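Dicer Related Helicase (Caenorhabditis elegans, PDB 6M6S) binds double-stranded RNA ends through this RIG-I-like C-terminal domain and, as a whole helicase, probably couples ATP hydrolysis to its action on RNA. Local coordinates at residues 28-42 with 121-135. Residues are numbered along the deposited sequence; the frame is centred on the assembly and turned at random.
Sequences KKVFSNYMVFDPSVW and ISEAIEDDFRIMLNA. With nucleotides of chain C; nucleotides of chain D.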
ATOM      1  N   LYS B  28      18.055   7.066  -1.445  1.00 16.50           N
ATOM      2  CA  LYS B  28      18.275   8.260  -2.286  1.00 17.29           C
ATOM      3  C   LYS B  28      17.892   7.815  -3.689  1.00 17.18           C
ATOM      4  O   LYS B  28      18.003   6.599  -4.006  1.00 20.82           O
ATOM      5  CB  LYS B  28      19.748   8.661  -2.290  1.00 20.14           C
ATOM      6  CG  LYS B  28      20.174   9.163  -0.911  1.00 26.04           C
ATOM      7  CD  LYS B  28      21.618   8.984  -0.746  1.00 37.03           C
ATOM      8  CE  LYS B  28      21.972   8.933   0.717  1.00 42.05           C
ATOM      9  NZ  LYS B  28      21.957  10.277   1.298  1.00 45.63           N
ATOM     10  N   LYS B  29      17.352   8.734  -4.508  1.00 18.13           N
ATOM     11  CA  LYS B  29      16.850   8.389  -5.829  1.00 22.05           C
ATOM     12  C   LYS B  29      17.851   8.641  -6.941  1.00 22.20           C
ATOM     13  O   LYS B  29      18.530   9.688  -6.960  1.00 23.96           O
ATOM     14  CB  LYS B  29      15.674   9.306  -6.182  1.00 31.52           C
ATOM     15  CG  LYS B  29      14.557   9.307  -5.216  1.00 35.00           C
ATOM     16  CD  LYS B  29      13.463  10.284  -5.726  1.00 21.32           C
ATOM     17  CE  LYS B  29      13.723  11.736  -5.435  1.00 29.35           C
ATOM     18  NZ  LYS B  29      12.435  12.442  -5.620  1.00 35.79           N
ATOM     19  N   VAL B  30      17.865   7.740  -7.922  1.00 21.05           N
ATOM     20  CA  VAL B  30      18.569   7.990  -9.149  1.00 24.32           C
ATOM     21  C   VAL B  30      17.544   7.840 -10.271  1.00 23.70           C
ATOM     22  O   VAL B  30      17.135   6.718 -10.589  1.00 22.73           O
ATOM     23  CB  VAL B  30      19.699   6.998  -9.338  1.00 19.99           C
ATOM     24  CG1 VAL B  30      20.443   7.300 -10.659  1.00 25.06           C
ATOM     25  CG2 VAL B  30      20.638   7.069  -8.118  1.00 24.02           C
ATOM     26  N   PHE B  31      17.114   8.951 -10.855  1.00 23.59           N
ATOM     27  CA  PHE B  31      16.071   8.900 -11.890  1.00 27.77           C
ATOM     28  C   PHE B  31      14.903   7.970 -11.524  1.00 24.96           C
ATOM     29  O   PHE B  31      14.527   7.029 -12.266  1.00 22.75           O
ATOM     30  CB  PHE B  31      16.678   8.494 -13.229  1.00 30.39           C
ATOM     31  CG  PHE B  31      17.606   9.539 -13.801  1.00 35.23           C
ATOM     32  CD1 PHE B  31      17.081  10.640 -14.460  1.00 37.90           C
ATOM     33  CD2 PHE B  31      18.975   9.415 -13.679  1.00 37.37           C
ATOM     34  CE1 PHE B  31      17.936  11.622 -15.012  1.00 39.38           C
ATOM     35  CE2 PHE B  31      19.835  10.383 -14.220  1.00 39.95           C
ATOM     36  CZ  PHE B  31      19.311  11.486 -14.889  1.00 40.10           C
ATOM     37  N   SER B  32      14.359   8.248 -10.360  1.00 24.23           N
ATOM     38  CA  SER B  32      13.202   7.539  -9.851  1.00 22.34           C
ATOM     39  C   SER B  32      13.417   6.064  -9.543  1.00 18.72           C
ATOM     40  O   SER B  32      12.445   5.341  -9.329  1.00 20.27           O
ATOM     41  CB  SER B  32      11.966   7.749 -10.723  1.00 27.95           C
ATOM     42  OG  SER B  32      11.722   9.143 -10.891  1.00 33.95           O
ATOM     43  N   ASN B  33      14.682   5.640  -9.430  1.00 18.32           N
ATOM     44  CA  ASN B  33      15.019   4.375  -8.800  1.00 19.59           C
ATOM     45  C   ASN B  33      15.461   4.662  -7.370  1.00 16.34           C
ATOM     46  O   ASN B  33      16.385   5.462  -7.178  1.00 17.98           O
ATOM     47  CB  ASN B  33      16.223   3.783  -9.542  1.00 17.19           C
ATOM     48  CG  ASN B  33      15.848   3.267 -10.910  1.00 24.01           C
ATOM     49  OD1 ASN B  33      15.435   2.112 -11.043  1.00 21.11           O
ATOM     50  ND2 ASN B  33      16.002   4.101 -11.931  1.00 28.54           N
ATOM     51  N   TYR B  34      14.845   4.022  -6.378  1.00 15.52           N
ATOM     52  CA  TYR B  34      15.040   4.383  -4.972  1.00 15.11           C
ATOM     53  C   TYR B  34      16.014   3.356  -4.432  1.00 17.44           C
ATOM     54  O   TYR B  34      15.638   2.147  -4.276  1.00 16.78           O
ATOM     55  CB  TYR B  34      13.674   4.363  -4.250  1.00 14.94           C
ATOM     56  CG  TYR B  34      12.783   5.533  -4.689  1.00 15.87           C
ATOM     57  CD1 TYR B  34      12.148   5.517  -5.935  1.00 16.61           C
ATOM     58  CD2 TYR B  34      12.511   6.609  -3.848  1.00 16.32           C
ATOM     59  CE1 TYR B  34      11.346   6.549  -6.328  1.00 17.50           C
ATOM     60  CE2 TYR B  34      11.650   7.627  -4.256  1.00 17.33           C
ATOM     61  CZ  TYR B  34      11.124   7.595  -5.486  1.00 19.76           C
ATOM     62  OH  TYR B  34      10.259   8.602  -5.894  1.00 20.58           O
ATOM     63  N   MET B  35      17.261   3.795  -4.203  1.00 16.02           N
ATOM     64  CA  MET B  35      18.326   2.829  -3.899  1.00 16.79           C
ATOM     65  C   MET B  35      18.785   2.985  -2.472  1.00 18.11           C
ATOM     66  O   MET B  35      18.655   4.051  -1.888  1.00 17.20           O
ATOM     67  CB  MET B  35      19.532   3.085  -4.819  1.00 15.49           C
ATOM     68  CG  MET B  35      19.111   3.233  -6.292  1.00 23.19           C
ATOM     69  SD  MET B  35      18.228   1.818  -6.978  1.00 19.53           S
ATOM     70  CE  MET B  35      19.595   0.633  -6.958  1.00 16.03           C
ATOM     71  N   VAL B  36      19.416   1.939  -1.909  1.00 13.55           N
ATOM     72  CA  VAL B  36      19.958   2.047  -0.554  1.00 15.28           C
ATOM     73  C   VAL B  36      21.439   2.400  -0.560  1.00 21.00           C
ATOM     74  O   VAL B  36      22.271   1.655  -1.138  1.00 17.45           O
ATOM     75  CB  VAL B  36      19.735   0.703   0.224  1.00 15.11           C
ATOM     76  CG1 VAL B  36      20.246   0.871   1.690  1.00 18.24           C
ATOM     77  CG2 VAL B  36      18.262   0.229   0.185  1.00 16.13           C
ATOM     78  N   PHE B  37      21.803   3.512   0.087  1.00 16.67           N
ATOM     79  CA  PHE B  37      23.231   3.917   0.166  1.00 16.01           C
ATOM     80  C   PHE B  37      23.800   3.765   1.571  1.00 21.70           C
ATOM     81  O   PHE B  37      24.630   4.552   1.980  1.00 26.13           O
ATOM     82  CB  PHE B  37      23.399   5.387  -0.302  1.00 17.06           C
ATOM     83  CG  PHE B  37      23.144   5.580  -1.796  1.00 17.33           C
ATOM     84  CD1 PHE B  37      21.849   5.660  -2.305  1.00 20.23           C
ATOM     85  CD2 PHE B  37      24.234   5.743  -2.685  1.00 18.35           C
ATOM     86  CE1 PHE B  37      21.620   5.852  -3.692  1.00 18.50           C
ATOM     87  CE2 PHE B  37      23.999   5.916  -4.078  1.00 22.18           C
ATOM     88  CZ  PHE B  37      22.668   5.984  -4.567  1.00 19.61           C
ATOM     89  N   ASP B  38      23.397   2.717   2.287  1.00 20.18           N
ATOM     90  CA  ASP B  38      24.011   2.348   3.576  1.00 21.16           C
ATOM     91  C   ASP B  38      24.919   1.137   3.272  1.00 17.72           C
ATOM     92  O   ASP B  38      24.394   0.073   2.902  1.00 18.86           O
ATOM     93  CB  ASP B  38      22.915   1.937   4.581  1.00 24.09           C
ATOM     94  CG  ASP B  38      23.449   1.416   5.887  1.00 27.02           C
ATOM     95  OD1 ASP B  38      24.686   1.328   6.067  1.00 23.23           O
ATOM     96  OD2 ASP B  38      22.636   1.039   6.760  1.00 31.79           O
ATOM     97  N   PRO B  39      26.244   1.291   3.407  1.00 19.89           N
ATOM     98  CA  PRO B  39      27.119   0.154   3.053  1.00 19.87           C
ATOM     99  C   PRO B  39      26.879  -1.054   3.948  1.00 22.07           C
ATOM    100  O   PRO B  39      27.155  -2.207   3.536  1.00 27.06           O
ATOM    101  CB  PRO B  39      28.535   0.717   3.225  1.00 21.78           C
ATOM    102  CG  PRO B  39      28.369   1.885   4.098  1.00 20.50           C
ATOM    103  CD  PRO B  39      26.999   2.482   3.801  1.00 21.32           C
ATOM    104  N   SER B  40      26.264  -0.842   5.116  1.00 18.43           N
ATOM    105  CA  SER B  40      25.967  -1.996   5.997  1.00 17.85           C
ATOM    106  C   SER B  40      24.835  -2.858   5.547  1.00 17.71           C
ATOM    107  O   SER B  40      24.661  -3.949   6.092  1.00 19.15           O
ATOM    108  CB  SER B  40      25.611  -1.502   7.416  1.00 23.27           C
ATOM    109  OG  SER B  40      26.710  -0.800   7.927  1.00 35.87           O
ATOM    110  N   VAL B  41      24.012  -2.370   4.614  1.00 18.14           N
ATOM    111  CA  VAL B  41      22.767  -3.056   4.295  1.00 17.43           C
ATOM    112  C   VAL B  41      23.048  -4.452   3.724  1.00 13.97           C
ATOM    113  O   VAL B  41      22.232  -5.360   3.867  1.00 16.58           O
ATOM    114  CB  VAL B  41      21.908  -2.228   3.329  1.00 17.20           C
ATOM    115  CG1 VAL B  41      22.466  -2.287   1.949  1.00 19.81           C
ATOM    116  CG2 VAL B  41      20.463  -2.755   3.349  1.00 17.39           C
ATOM    117  N   TRP B  42      24.249  -4.649   3.127  1.00 14.31           N
ATOM    118  CA  TRP B  42      24.445  -5.904   2.445  1.00 16.26           C
ATOM    119  C   TRP B  42      24.482  -7.097   3.435  1.00 15.17           C
ATOM    120  O   TRP B  42      24.196  -8.259   3.030  1.00 17.05           O
ATOM    121  CB  TRP B  42      25.755  -5.862   1.648  1.00 16.16           C
ATOM    122  CG  TRP B  42      25.770  -4.917   0.434  1.00 15.14           C
ATOM    123  CD1 TRP B  42      26.511  -3.778   0.290  1.00 14.95           C
ATOM    124  CD2 TRP B  42      25.072  -5.104  -0.810  1.00 15.31           C
ATOM    125  NE1 TRP B  42      26.330  -3.236  -0.946  1.00 16.47           N
ATOM    126  CE2 TRP B  42      25.476  -4.029  -1.660  1.00 14.40           C
ATOM    127  CE3 TRP B  42      24.166  -6.080  -1.290  1.00 17.05           C
ATOM    128  CZ2 TRP B  42      24.977  -3.874  -2.945  1.00 16.11           C
ATOM    129  CZ3 TRP B  42      23.674  -5.955  -2.577  1.00 17.34           C
ATOM    130  CH2 TRP B  42      24.129  -4.864  -3.406  1.00 15.75           C
ATOM    131  N   ILE B 121      13.003  12.194   0.383  1.00 20.42           N
ATOM    132  CA  ILE B 121      14.063  11.365  -0.212  1.00 19.55           C
ATOM    133  C   ILE B 121      14.806  12.259  -1.189  1.00 20.61           C
ATOM    134  O   ILE B 121      14.219  12.829  -2.127  1.00 21.56           O
ATOM    135  CB  ILE B 121      13.454  10.118  -0.948  1.00 18.42           C
ATOM    136  CG1 ILE B 121      12.726   9.277   0.093  1.00 17.63           C
ATOM    137  CG2 ILE B 121      14.572   9.282  -1.625  1.00 17.72           C
ATOM    138  CD1 ILE B 121      12.014   8.059  -0.467  1.00 16.76           C
ATOM    139  N   SER B 122      16.112  12.394  -0.992  1.00 20.83           N
ATOM    140  CA  SER B 122      16.891  13.272  -1.865  1.00 23.19           C
ATOM    141  C   SER B 122      17.305  12.539  -3.185  1.00 23.52           C
ATOM    142  O   SER B 122      17.324  11.283  -3.260  1.00 23.33           O
ATOM    143  CB  SER B 122      18.149  13.769  -1.114  1.00 27.56           C
ATOM    144  OG  SER B 122      19.057  12.693  -0.892  1.00 28.59           O
ATOM    145  N   GLU B 123      17.650  13.304  -4.220  1.00 26.10           N
ATOM    146  CA  GLU B 123      18.332  12.696  -5.376  1.00 25.79           C
ATOM    147  C   GLU B 123      19.801  12.465  -5.060  1.00 24.32           C
ATOM    148  O   GLU B 123      20.483  13.367  -4.540  1.00 26.27           O
ATOM    149  CB  GLU B 123      18.187  13.629  -6.587  1.00 30.45           C
ATOM    150  CG  GLU B 123      16.697  13.912  -6.833  1.00 37.24           C
ATOM    151  CD  GLU B 123      16.394  14.704  -8.077  1.00 49.81           C
ATOM    152  OE1 GLU B 123      17.279  15.477  -8.545  1.00 51.63           O
ATOM    153  OE2 GLU B 123      15.227  14.585  -8.557  1.00 51.48           O
ATOM    154  N   ALA B 124      20.299  11.262  -5.364  1.00 25.30           N
ATOM    155  CA  ALA B 124      21.695  10.908  -5.121  1.00 21.61           C
ATOM    156  C   ALA B 124      22.665  11.843  -5.788  1.00 23.70           C
ATOM    157  O   ALA B 124      22.396  12.343  -6.890  1.00 27.19           O
ATOM    158  CB  ALA B 124      21.966   9.460  -5.635  1.00 22.16           C
ATOM    159  N   ILE B 125      23.761  12.136  -5.090  1.00 25.94           N
ATOM    160  CA  ILE B 125      24.845  12.941  -5.649  1.00 28.17           C
ATOM    161  C   ILE B 125      26.087  12.060  -5.650  1.00 26.98           C
ATOM    162  O   ILE B 125      26.096  10.977  -5.076  1.00 26.94           O
ATOM    163  CB  ILE B 125      25.168  14.178  -4.762  1.00 27.80           C
ATOM    164  CG1 ILE B 125      25.439  13.763  -3.306  1.00 31.83           C
ATOM    165  CG2 ILE B 125      24.028  15.177  -4.791  1.00 37.00           C
ATOM    166  CD1 ILE B 125      25.986  14.929  -2.465  1.00 39.12           C
ATOM    167  N   GLU B 126      27.167  12.530  -6.269  1.00 26.94           N
ATOM    168  CA  GLU B 126      28.399  11.701  -6.268  1.00 26.83           C
ATOM    169  C   GLU B 126      28.933  11.293  -4.876  1.00 28.45           C
ATOM    170  O   GLU B 126      29.357  10.183  -4.666  1.00 27.77           O
ATOM    171  CB  GLU B 126      29.515  12.384  -7.062  1.00 45.14           C
ATOM    172  CG  GLU B 126      30.256  11.438  -8.040  1.00 50.19           C
ATOM    173  CD  GLU B 126      31.435  10.672  -7.441  1.00 60.59           C
ATOM    174  OE1 GLU B 126      32.251  11.265  -6.682  1.00 66.17           O
ATOM    175  OE2 GLU B 126      31.558   9.461  -7.770  1.00 64.80           O
ATOM    176  N   ASP B 127      28.908  12.210  -3.925  1.00 37.47           N
ATOM    177  CA  ASP B 127      29.254  11.884  -2.538  1.00 40.81           C
ATOM    178  C   ASP B 127      28.571  10.610  -1.989  1.00 40.97           C
ATOM    179  O   ASP B 127      29.214   9.802  -1.301  1.00 44.97           O
ATOM    180  CB  ASP B 127      28.927  13.116  -1.683  1.00 50.38           C
ATOM    181  CG  ASP B 127      29.570  13.074  -0.332  1.00 57.92           C
ATOM    182  OD1 ASP B 127      29.048  12.333   0.537  1.00 61.07           O
ATOM    183  OD2 ASP B 127      30.593  13.777  -0.141  1.00 60.67           O
ATOM    184  N   ASP B 128      27.282  10.398  -2.298  1.00 29.36           N
ATOM    185  CA  ASP B 128      26.579   9.181  -1.822  1.00 29.25           C
ATOM    186  C   ASP B 128      27.174   7.886  -2.349  1.00 27.84           C
ATOM    187  O   ASP B 128      27.158   6.846  -1.689  1.00 29.59           O
ATOM    188  CB  ASP B 128      25.087   9.197  -2.225  1.00 26.28           C
ATOM    189  CG  ASP B 128      24.362  10.330  -1.610  1.00 38.39           C
ATOM    190  OD1 ASP B 128      24.457  10.433  -0.376  1.00 47.40           O
ATOM    191  OD2 ASP B 128      23.712  11.124  -2.337  1.00 39.77           O
ATOM    192  N   PHE B 129      27.700   7.935  -3.565  1.00 29.87           N
ATOM    193  CA  PHE B 129      28.253   6.720  -4.188  1.00 23.92           C
ATOM    194  C   PHE B 129      29.555   6.322  -3.534  1.00 30.03           C
ATOM    195  O   PHE B 129      29.899   5.133  -3.473  1.00 28.99           O
ATOM    196  CB  PHE B 129      28.475   6.935  -5.689  1.00 26.91           C
ATOM    197  CG  PHE B 129      27.213   6.932  -6.480  1.00 26.70           C
ATOM    198  CD1 PHE B 129      26.480   8.083  -6.606  1.00 25.52           C
ATOM    199  CD2 PHE B 129      26.718   5.766  -7.060  1.00 27.83           C
ATOM    200  CE1 PHE B 129      25.254   8.075  -7.316  1.00 24.33           C
ATOM    201  CE2 PHE B 129      25.529   5.777  -7.772  1.00 24.47           C
ATOM    202  CZ  PHE B 129      24.778   6.922  -7.876  1.00 26.51           C
ATOM    203  N   ARG B 130      30.273   7.294  -3.007  1.00 31.51           N
ATOM    204  CA  ARG B 130      31.593   6.991  -2.491  0.51 29.71           C
ATOM    205  C   ARG B 130      31.591   6.025  -1.324  1.00 24.53           C
ATOM    206  O   ARG B 130      32.430   5.153  -1.275  1.00 29.25           O
ATOM    207  CB  ARG B 130      32.303   8.262  -2.106  0.51 33.62           C
ATOM    208  CG  ARG B 130      32.507   9.179  -3.272  0.51 38.87           C
ATOM    209  CD  ARG B 130      33.193  10.437  -2.788  0.51 43.73           C
ATOM    210  NE  ARG B 130      34.503  10.151  -2.198  0.51 45.28           N
ATOM    211  CZ  ARG B 130      35.636  10.151  -2.884  0.51 46.83           C
ATOM    212  NH1 ARG B 130      35.639  10.420  -4.184  0.51 51.23           N
ATOM    213  NH2 ARG B 130      36.766   9.881  -2.275  0.51 32.03           N
ATOM    214  N   ILE B 131      30.629   6.155  -0.397  1.00 28.49           N
ATOM    215  CA  ILE B 131      30.620   5.214   0.725  1.00 25.84           C
ATOM    216  C   ILE B 131      30.229   3.793   0.273  1.00 23.78           C
ATOM    217  O   ILE B 131      30.517   2.792   0.970  1.00 26.45           O
ATOM    218  CB  ILE B 131      29.728   5.708   1.905  1.00 40.58           C
ATOM    219  CG1 ILE B 131      30.036   4.933   3.197  1.00 45.70           C
ATOM    220  CG2 ILE B 131      28.242   5.674   1.544  1.00 27.65           C
ATOM    221  CD1 ILE B 131      30.946   5.664   4.163  1.00 46.14           C
ATOM    222  N   MET B 132      29.574   3.669  -0.894  1.00 19.98           N
ATOM    223  CA  MET B 132      29.144   2.352  -1.335  1.00 18.88           C
ATOM    224  C   MET B 132      30.194   1.625  -2.193  1.00 21.20           C
ATOM    225  O   MET B 132      30.054   0.422  -2.458  1.00 24.45           O
ATOM    226  CB  MET B 132      27.816   2.444  -2.111  1.00 17.83           C
ATOM    227  CG  MET B 132      26.661   2.882  -1.217  1.00 18.97           C
ATOM    228  SD  MET B 132      26.280   1.755   0.101  1.00 21.20           S
ATOM    229  CE  MET B 132      25.497   0.445  -0.750  1.00 20.85           C
ATOM    230  N   LEU B 133      31.184   2.380  -2.637  1.00 22.30           N
ATOM    231  CA  LEU B 133      32.150   1.918  -3.638  1.00 29.77           C
ATOM    232  C   LEU B 133      32.712   0.521  -3.335  1.00 28.16           C
ATOM    233  O   LEU B 133      32.563  -0.430  -4.106  1.00 33.01           O
ATOM    234  CB  LEU B 133      33.295   2.886  -3.661  1.00 30.78           C
ATOM    235  CG  LEU B 133      33.533   3.739  -4.896  1.00 47.63           C
ATOM    236  CD1 LEU B 133      32.265   3.911  -5.712  1.00 48.27           C
ATOM    237  CD2 LEU B 133      34.159   5.100  -4.448  1.00 37.98           C
ATOM    238  N   ASN B 134      33.279   0.390  -2.158  1.00 25.58           N
ATOM    239  CA  ASN B 134      33.900  -0.879  -1.850  1.00 24.07           C
ATOM    240  C   ASN B 134      33.207  -1.613  -0.723  1.00 24.89           C
ATOM    241  O   ASN B 134      33.847  -2.373   0.014  1.00 25.24           O
ATOM    242  CB  ASN B 134      35.365  -0.652  -1.508  1.00 31.84           C
ATOM    243  CG  ASN B 134      36.129   0.045  -2.623  1.00 35.50           C
ATOM    244  OD1 ASN B 134      36.741   1.086  -2.411  1.00 35.29           O
ATOM    245  ND2 ASN B 134      36.068  -0.512  -3.823  1.00 35.83           N
ATOM    246  N   ALA B 135      31.892  -1.421  -0.641  1.00 21.35           N
ATOM    247  CA  ALA B 135      31.084  -1.958   0.423  1.00 18.32           C
ATOM    248  C   ALA B 135      31.041  -3.476   0.405  1.00 19.84           C
ATOM    249  O   ALA B 135      30.681  -4.074   1.437  1.00 25.73           O
ATOM    250  CB  ALA B 135      29.651  -1.389   0.337  1.00 19.85           C
TER
ATOM    251  P     C C  12      17.326   8.851 -20.271  1.00 51.70           P
ATOM    252  OP1   C C  12      18.539   9.714 -20.356  1.00 51.44           O
ATOM    253  OP2   C C  12      16.997   8.005 -21.437  1.00 54.97           O
ATOM    254  O5'   C C  12      17.419   7.951 -18.959  1.00 49.04           O
ATOM    255  C5'   C C  12      17.910   8.486 -17.745  1.00 44.45           C
ATOM    256  C4'   C C  12      17.864   7.474 -16.632  1.00 41.18           C
ATOM    257  O4'   C C  12      16.527   6.969 -16.476  1.00 41.81           O
ATOM    258  C3'   C C  12      18.684   6.217 -16.812  1.00 40.36           C
ATOM    259  O3'   C C  12      20.064   6.427 -16.596  1.00 50.26           O
ATOM    260  C2'   C C  12      18.066   5.299 -15.781  1.00 39.31           C
ATOM    261  O2'   C C  12      18.549   5.637 -14.489  1.00 50.53           O
ATOM    262  C1'   C C  12      16.583   5.687 -15.877  1.00 39.30           C
ATOM    263  N1    C C  12      15.843   4.717 -16.714  1.00 38.81           N
ATOM    264  C2    C C  12      15.367   3.571 -16.093  1.00 38.18           C
ATOM    265  O2    C C  12      15.534   3.457 -14.861  1.00 39.13           O
ATOM    266  N3    C C  12      14.698   2.655 -16.837  1.00 38.53           N
ATOM    267  C4    C C  12      14.567   2.838 -18.149  1.00 39.52           C
ATOM    268  N4    C C  12      13.919   1.899 -18.836  1.00 44.84           N
ATOM    269  C5    C C  12      15.062   3.994 -18.815  1.00 40.19           C
ATOM    270  C6    C C  12      15.699   4.895 -18.060  1.00 40.42           C
TER
ATOM    271  P     G D   2       9.434  -3.277 -10.357  1.00 31.04           P
ATOM    272  OP1   G D   2       8.645  -3.498  -9.102  1.00 28.77           O
ATOM    273  OP2   G D   2       8.669  -3.423 -11.641  1.00 34.70           O
ATOM    274  O5'   G D   2       9.997  -1.791 -10.205  1.00 29.54           O
ATOM    275  C5'   G D   2      10.874  -1.473  -9.133  1.00 29.31           C
ATOM    276  C4'   G D   2      11.353  -0.054  -9.258  1.00 31.15           C
ATOM    277  O4'   G D   2      12.202   0.073 -10.410  1.00 32.80           O
ATOM    278  C3'   G D   2      10.282   1.011  -9.478  1.00 31.99           C
ATOM    279  O3'   G D   2       9.708   1.404  -8.257  1.00 31.79           O
ATOM    280  C2'   G D   2      11.093   2.145 -10.085  1.00 34.36           C
ATOM    281  O2'   G D   2      11.825   2.794  -9.051  1.00 34.78           O
ATOM    282  C1'   G D   2      12.089   1.373 -10.945  1.00 34.80           C
ATOM    283  N9    G D   2      11.653   1.221 -12.343  1.00 35.87           N
ATOM    284  C8    G D   2      11.091   0.085 -12.930  1.00 35.02           C
ATOM    285  N7    G D   2      10.849   0.250 -14.216  1.00 36.65           N
ATOM    286  C5    G D   2      11.301   1.550 -14.476  1.00 38.74           C
ATOM    287  C6    G D   2      11.315   2.313 -15.676  1.00 41.40           C
ATOM    288  O6    G D   2      10.936   1.966 -16.782  1.00 42.45           O
ATOM    289  N1    G D   2      11.840   3.591 -15.498  1.00 43.13           N
ATOM    290  C2    G D   2      12.322   4.085 -14.304  1.00 42.48           C
ATOM    291  N2    G D   2      12.820   5.341 -14.308  1.00 44.70           N
ATOM    292  N3    G D   2      12.315   3.379 -13.178  1.00 40.05           N
ATOM    293  C4    G D   2      11.798   2.146 -13.342  1.00 38.30           C
ATOM    294  P     C D   3       8.138   1.627  -8.137  1.00 32.99           P
ATOM    295  OP1   C D   3       7.935   1.965  -6.703  1.00 30.13           O
ATOM    296  OP2   C D   3       7.413   0.641  -8.978  1.00 37.16           O
ATOM    297  O5'   C D   3       7.947   3.029  -8.887  1.00 32.98           O
ATOM    298  C5'   C D   3       8.486   4.235  -8.362  1.00 38.47           C
ATOM    299  C4'   C D   3       8.563   5.334  -9.394  1.00 36.76           C
ATOM    300  O4'   C D   3       9.450   4.940 -10.472  1.00 37.58           O
ATOM    301  C3'   C D   3       7.289   5.692 -10.138  1.00 37.19           C
ATOM    302  O3'   C D   3       6.311   6.391  -9.383  1.00 37.14           O
ATOM    303  C2'   C D   3       7.846   6.453 -11.335  1.00 39.72           C
ATOM    304  O2'   C D   3       8.303   7.753 -10.971  1.00 41.73           O
ATOM    305  C1'   C D   3       9.074   5.605 -11.662  1.00 39.81           C
ATOM    306  N1    C D   3       8.747   4.593 -12.700  1.00 39.01           N
ATOM    307  C2    C D   3       8.793   5.016 -14.028  1.00 41.14           C
ATOM    308  O2    C D   3       9.132   6.184 -14.279  1.00 43.38           O
ATOM    309  N3    C D   3       8.467   4.132 -15.000  1.00 41.02           N
ATOM    310  C4    C D   3       8.097   2.885 -14.712  1.00 38.83           C
ATOM    311  N4    C D   3       7.797   2.069 -15.738  1.00 39.16           N
ATOM    312  C5    C D   3       8.026   2.436 -13.362  1.00 36.51           C
ATOM    313  C6    C D   3       8.348   3.317 -12.394  1.00 36.65           C
TER
HETATM  314  O   HOH W   1      19.558  12.422   1.685  1.00 46.76           O
HETATM  315  O   HOH W   2      14.005  14.915  -3.757  1.00 27.90           O
HETATM  316  O   HOH W   3      20.694  11.091  -8.920  1.00 38.81           O
HETATM  317  O   HOH W   4      28.513  -4.390   4.023  1.00 37.61           O
HETATM  318  O   HOH W   5      27.983  -1.472  -2.726  1.00 17.00           O
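In the C-terminal domain of this RIG-I-like helicase, a beta-hairpin that grips duplex RNA at its turn is joined along its outer flank by a short parallel strand, and Lys29 carries that pairing with Ser122 and Ala124. Lys29 N gives its hydrogen to Ser122 O in the carbonyl plane (2.8 Å, 167° at the hydrogen), while Ala124 N returns a bond to Lys29 O. Beyond the backbone, Lys29 CG sits over one face of the Tyr34 ring, toward its rim, the edge of that ring meets Ile121 CD1, and both polar ends converge on Glu115 in helix 111-117. Lys28 leaves the strand the other way and reaches Asp128: its chain runs nearly straight to CE and bends at chi4 (-77°), bringing NZ to OD1 at 3.0 Å in a salt bridge whose hydrogen bond is weak. Asp128 OD2, met on its anti side, accepts from Ile125 N, so the carboxylate is held from two directions. Behind it, Phe37 sends CE2 onto the centre of the Phe129 face in a T-shaped pair (planes at 85°), and Met132 folds twice to set SD 3.3 Å from Pro39 N and CE beside Trp42. The type I' turn between the hairpin strands presents the RNA-facing groups. Phe31 lays a ring face against the sugar of C12 of chain C, and Ser32 O takes a hydrogen bond from O2' of G2 of chain D. With an alanine at Asn33, O2 of C12 of chain C would probably lose its amide donor and the turn the side-chain tie across it. Asn33 ND2 bonds both acceptors, O2 of C12 of chain C at 3.0 Å and Val30 O at 3.2 Å, the latter approached nearly in line with the Val30 C=O and lying in the plane of the Asn33 amide.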